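PDB 1O63: ATP phosphoribosyltransferase from Thermotoga maritima, which probably catalyses the condensation of ATP with 5-phosphoribose 1-diphosphate to give N'-(5'-phosphoribosyl)-ATP, the first step of histidine biosynthesis, in complex with HisZ subunits. Local coordinates for residues Gly57-Leu70 against Phe168-Ser180. Residues are numbered along the deposited sequence; the frame is centred on the assembly and turned at random.
Sequences GVADIGFCGTDVLL and FVIRTHVVVNPVS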
loop_
_atom_site.group_PDB
_atom_site.type_symbol
_atom_site.label_atom_id
_atom_site.label_comp_id
_atom_site.label_asym_id
_atom_site.label_seq_id
_atom_site.Cartn_x
_atom_site.Cartn_y
_atom_site.Cartn_z
ATOM N N GLY A 57 10.483 4.391 18.421
ATOM C CA GLY A 57 11.817 4.512 18.967
ATOM C C GLY A 57 12.856 3.551 18.459
ATOM O O GLY A 57 13.938 3.444 19.095
ATOM N N VAL A 58 12.653 2.877 17.322
ATOM C CA VAL A 58 13.693 1.945 16.851
ATOM C C VAL A 58 14.681 2.622 15.918
ATOM O O VAL A 58 15.772 2.090 15.610
ATOM C CB VAL A 58 13.084 0.686 16.221
ATOM C CG1 VAL A 58 12.228 -0.065 17.273
ATOM C CG2 VAL A 58 12.225 1.026 15.023
ATOM N N ALA A 59 14.338 3.804 15.445
ATOM C CA ALA A 59 15.178 4.605 14.578
ATOM C C ALA A 59 15.361 6.007 15.200
ATOM O O ALA A 59 14.468 6.482 15.895
ATOM C CB ALA A 59 14.514 4.753 13.208
ATOM N N ASP A 60 16.469 6.647 14.912
ATOM C CA ASP A 60 16.766 7.985 15.390
ATOM C C ASP A 60 16.333 9.054 14.382
ATOM O O ASP A 60 15.815 10.097 14.767
ATOM C CB ASP A 60 18.302 8.121 15.601
ATOM C CG ASP A 60 18.759 7.154 16.710
ATOM O OD1 ASP A 60 18.155 7.218 17.789
ATOM O OD2 ASP A 60 19.715 6.408 16.477
ATOM N N ILE A 61 16.700 8.884 13.113
ATOM C CA ILE A 61 16.394 9.886 12.080
ATOM C C ILE A 61 15.710 9.189 10.899
ATOM O O ILE A 61 16.063 8.053 10.589
ATOM C CB ILE A 61 17.659 10.600 11.612
ATOM C CG1 ILE A 61 18.297 11.386 12.793
ATOM C CG2 ILE A 61 17.380 11.613 10.484
ATOM C CD1 ILE A 61 19.781 11.643 12.562
ATOM N N GLY A 62 14.784 9.883 10.235
ATOM C CA GLY A 62 14.148 9.310 9.053
ATOM C C GLY A 62 13.851 10.395 8.019
ATOM O O GLY A 62 14.199 11.572 8.191
ATOM N N PHE A 63 13.436 9.935 6.838
ATOM C CA PHE A 63 13.101 10.764 5.705
ATOM C C PHE A 63 11.791 10.247 5.058
ATOM O O PHE A 63 11.600 9.040 4.985
ATOM C CB PHE A 63 14.191 10.761 4.629
ATOM C CG PHE A 63 15.563 11.069 5.162
ATOM C CD1 PHE A 63 16.334 10.068 5.738
ATOM C CD2 PHE A 63 16.063 12.359 5.139
ATOM C CE1 PHE A 63 17.575 10.313 6.265
ATOM C CE2 PHE A 63 17.306 12.635 5.693
ATOM C CZ PHE A 63 18.063 11.620 6.237
ATOM N N CYS A 64 10.928 11.179 4.685
ATOM C CA CYS A 64 9.692 10.820 4.005
ATOM C C CYS A 64 9.130 12.022 3.248
ATOM O O CYS A 64 9.559 13.157 3.453
ATOM C CB CYS A 64 8.667 10.233 4.972
ATOM S SG CYS A 64 8.274 11.316 6.367
ATOM N N GLY A 65 8.239 11.787 2.296
ATOM C CA GLY A 65 7.707 12.917 1.517
ATOM C C GLY A 65 6.619 13.663 2.268
ATOM O O GLY A 65 6.057 13.240 3.271
ATOM N N THR A 66 6.201 14.798 1.661
ATOM C CA THR A 66 5.146 15.604 2.258
ATOM C C THR A 66 3.828 14.845 2.333
ATOM O O THR A 66 3.044 15.046 3.270
ATOM C CB THR A 66 4.939 16.920 1.466
ATOM O OG1 THR A 66 6.230 17.456 1.117
ATOM C CG2 THR A 66 4.192 17.935 2.311
ATOM N N ASP A 67 3.555 13.981 1.387
ATOM C CA ASP A 67 2.342 13.169 1.365
ATOM C C ASP A 67 2.252 12.343 2.642
ATOM O O ASP A 67 1.211 12.368 3.311
ATOM C CB ASP A 67 2.292 12.291 0.112
ATOM C CG ASP A 67 3.562 11.514 -0.144
ATOM O OD1 ASP A 67 3.469 10.336 -0.561
ATOM O OD2 ASP A 67 4.682 12.030 0.066
ATOM N N VAL A 68 3.312 11.626 2.993
ATOM C CA VAL A 68 3.333 10.820 4.220
ATOM C C VAL A 68 3.069 11.699 5.428
ATOM O O VAL A 68 2.240 11.409 6.279
ATOM C CB VAL A 68 4.668 10.083 4.388
ATOM C CG1 VAL A 68 4.827 9.390 5.732
ATOM C CG2 VAL A 68 4.869 9.058 3.256
ATOM N N LEU A 69 3.832 12.802 5.539
ATOM C CA LEU A 69 3.743 13.701 6.668
ATOM C C LEU A 69 2.360 14.272 6.888
ATOM O O LEU A 69 1.912 14.405 8.042
ATOM C CB LEU A 69 4.759 14.853 6.525
ATOM C CG LEU A 69 5.854 14.919 7.589
ATOM C CD1 LEU A 69 6.458 13.554 7.824
ATOM C CD2 LEU A 69 6.941 15.923 7.228
ATOM N N LEU A 70 1.710 14.689 5.792
ATOM C CA LEU A 70 0.381 15.300 5.945
ATOM C C LEU A 70 -0.699 14.239 6.059
ATOM O O LEU A 70 -1.770 14.540 6.572
ATOM C CB LEU A 70 0.085 16.266 4.819
ATOM C CG LEU A 70 0.290 17.748 4.960
ATOM C CD1 LEU A 70 0.988 18.209 6.229
ATOM C CD2 LEU A 70 1.001 18.327 3.736
ATOM N N PHE A 168 -0.825 20.713 -2.659
ATOM C CA PHE A 168 0.441 21.028 -2.028
ATOM C C PHE A 168 1.566 20.422 -2.848
ATOM O O PHE A 168 1.393 19.401 -3.556
ATOM C CB PHE A 168 0.601 20.665 -0.567
ATOM C CG PHE A 168 0.367 19.245 -0.191
ATOM C CD1 PHE A 168 1.354 18.285 -0.385
ATOM C CD2 PHE A 168 -0.836 18.847 0.374
ATOM C CE1 PHE A 168 1.133 16.969 -0.026
ATOM C CE2 PHE A 168 -1.073 17.529 0.712
ATOM C CZ PHE A 168 -0.076 16.579 0.514
ATOM N N VAL A 169 2.707 21.084 -2.714
ATOM C CA VAL A 169 3.908 20.602 -3.398
ATOM C C VAL A 169 4.561 19.562 -2.485
ATOM O O VAL A 169 4.454 19.714 -1.275
ATOM C CB VAL A 169 4.879 21.773 -3.641
ATOM C CG1 VAL A 169 6.268 21.259 -3.982
ATOM C CG2 VAL A 169 4.312 22.658 -4.749
ATOM N N ILE A 170 5.082 18.495 -3.054
ATOM C CA ILE A 170 5.656 17.403 -2.279
ATOM C C ILE A 170 7.180 17.417 -2.370
ATOM O O ILE A 170 7.765 17.441 -3.453
ATOM C CB ILE A 170 5.146 16.037 -2.732
ATOM C CG1 ILE A 170 3.639 15.887 -2.371
ATOM C CG2 ILE A 170 5.926 14.894 -2.088
ATOM C CD1 ILE A 170 2.996 14.845 -3.281
ATOM N N ARG A 171 7.800 17.367 -1.199
ATOM C CA ARG A 171 9.255 17.366 -1.108
ATOM C C ARG A 171 9.672 16.249 -0.128
ATOM O O ARG A 171 8.856 15.664 0.548
ATOM C CB ARG A 171 9.713 18.684 -0.431
ATOM C CG ARG A 171 9.127 19.944 -1.001
ATOM C CD ARG A 171 9.786 21.196 -0.436
ATOM N NE ARG A 171 9.584 22.333 -1.353
ATOM C CZ ARG A 171 8.437 23.009 -1.392
ATOM N NH1 ARG A 171 7.432 22.653 -0.609
ATOM N NH2 ARG A 171 8.332 24.011 -2.246
ATOM N N THR A 172 10.979 16.112 0.031
ATOM C CA THR A 172 11.542 15.204 1.032
ATOM C C THR A 172 11.654 15.982 2.340
ATOM O O THR A 172 11.918 17.182 2.298
ATOM C CB THR A 172 12.945 14.761 0.587
ATOM O OG1 THR A 172 12.784 14.177 -0.724
ATOM C CG2 THR A 172 13.570 13.762 1.530
ATOM N N HIS A 173 11.423 15.312 3.473
ATOM C CA HIS A 173 11.561 16.002 4.764
ATOM C C HIS A 173 12.490 15.117 5.645
ATOM O O HIS A 173 12.459 13.915 5.415
ATOM C CB HIS A 173 10.219 16.073 5.483
ATOM C CG HIS A 173 9.162 16.875 4.788
ATOM N ND1 HIS A 173 8.855 18.156 5.125
ATOM C CD2 HIS A 173 8.360 16.546 3.737
ATOM C CE1 HIS A 173 7.895 18.612 4.297
ATOM N NE2 HIS A 173 7.586 17.641 3.454
ATOM N N VAL A 174 13.242 15.717 6.527
ATOM C CA VAL A 174 14.015 14.944 7.522
ATOM C C VAL A 174 13.268 15.037 8.856
ATOM O O VAL A 174 12.779 16.118 9.231
ATOM C CB VAL A 174 15.455 15.375 7.641
ATOM C CG1 VAL A 174 15.572 16.880 7.867
ATOM C CG2 VAL A 174 16.170 14.645 8.804
ATOM N N VAL A 175 13.094 13.898 9.530
ATOM C CA VAL A 175 12.325 13.834 10.763
ATOM C C VAL A 175 13.146 13.110 11.831
ATOM O O VAL A 175 13.901 12.190 11.491
ATOM C CB VAL A 175 10.971 13.145 10.617
ATOM C CG1 VAL A 175 9.941 14.112 10.033
ATOM C CG2 VAL A 175 11.042 11.864 9.796
ATOM N N VAL A 176 13.061 13.570 13.072
ATOM C CA VAL A 176 13.918 13.009 14.122
ATOM C C VAL A 176 13.066 12.501 15.280
ATOM O O VAL A 176 12.150 13.184 15.725
ATOM C CB VAL A 176 14.906 14.069 14.648
ATOM C CG1 VAL A 176 15.715 13.581 15.846
ATOM C CG2 VAL A 176 15.923 14.508 13.572
ATOM N N ASN A 177 13.418 11.336 15.806
ATOM C CA ASN A 177 12.752 10.823 17.025
ATOM C C ASN A 177 13.128 11.748 18.180
ATOM O O ASN A 177 14.302 11.969 18.473
ATOM C CB ASN A 177 13.270 9.406 17.253
ATOM C CG ASN A 177 12.892 8.747 18.555
ATOM O OD1 ASN A 177 12.049 9.224 19.308
ATOM N ND2 ASN A 177 13.528 7.608 18.815
ATOM N N PRO A 178 12.157 12.374 18.829
ATOM C CA PRO A 178 12.397 13.291 19.922
ATOM C C PRO A 178 13.224 12.732 21.063
ATOM O O PRO A 178 13.982 13.454 21.724
ATOM C CB PRO A 178 11.010 13.683 20.415
ATOM C CG PRO A 178 10.047 12.807 19.724
ATOM C CD PRO A 178 10.718 12.248 18.507
ATOM N N VAL A 179 13.081 11.464 21.398
ATOM C CA VAL A 179 13.878 10.846 22.451
ATOM C C VAL A 179 15.348 10.775 22.069
ATOM O O VAL A 179 16.239 11.022 22.897
ATOM C CB VAL A 179 13.381 9.423 22.773
ATOM C CG1 VAL A 179 14.331 8.722 23.720
ATOM C CG2 VAL A 179 11.978 9.464 23.351
ATOM N N SER A 180 15.635 10.485 20.796
ATOM C CA SER A 180 16.986 10.403 20.279
ATOM C C SER A 180 17.699 11.754 20.393
ATOM O O SER A 180 18.900 11.838 20.633
ATOM C CB SER A 180 16.996 9.998 18.792
ATOM O OG SER A 180 16.570 8.662 18.656
HETATM O O HOH W 1 13.520 6.157 21.149
#
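His173 reaches from its strand to the start of helix 66-70, where it meets Thr66 and Leu69. Its CB lies 3.6 Å from Cys64 O, the carbonyl that also accepts the backbone N-H of His173. With CG anti to the carbonyl carbon (chi1 -64°), the ring swings beneath Leu69, and Leu69 CD2 sits 3.4 Å from His173 CG in a CH-pi contact over one face, offset toward the CG-ND1 side. His173 ND1 is hydrogen-bonded to Gln78, His173 CD2 passes beside Thr66 N, and His173 CE1 lies near Thr66 OG1 and Leu69 CD2. At the tip, NE2 meets Thr66 OG1 in the plane of the ring at 2.7 Å, a bond in which either atom may be the donor. The same hydroxyl accepts Arg171 N at 2.8 Å, almost straight at 174°, so two bonds fix its rotation. Replacing His173 by alanine is likely to leave Thr66 OG1 and Gln78 without this partner and to open a gap under Leu69.

Further along the helix, Leu70 CD2 stands over the centre of the Phe168 ring, 3.7 Å from its centroid, and Thr66 CG2 approaches that ring obliquely. On the other face of the sheet, Ile61 and Phe63 lie alongside Val174, beneath helix 185-204. Where strand 61-65 begins and 168-176 ends, Asn177 N donates to Asp60 O at 2.9 Å, and Asp60 OD2 forms a salt bridge with Lys184. Strands 61-65 and 168-176 thus pair antiparallel in the central mixed sheet, with helices packed on both faces, an arrangement consistent with the periplasmic-binding-protein-like fold of short-form HisG.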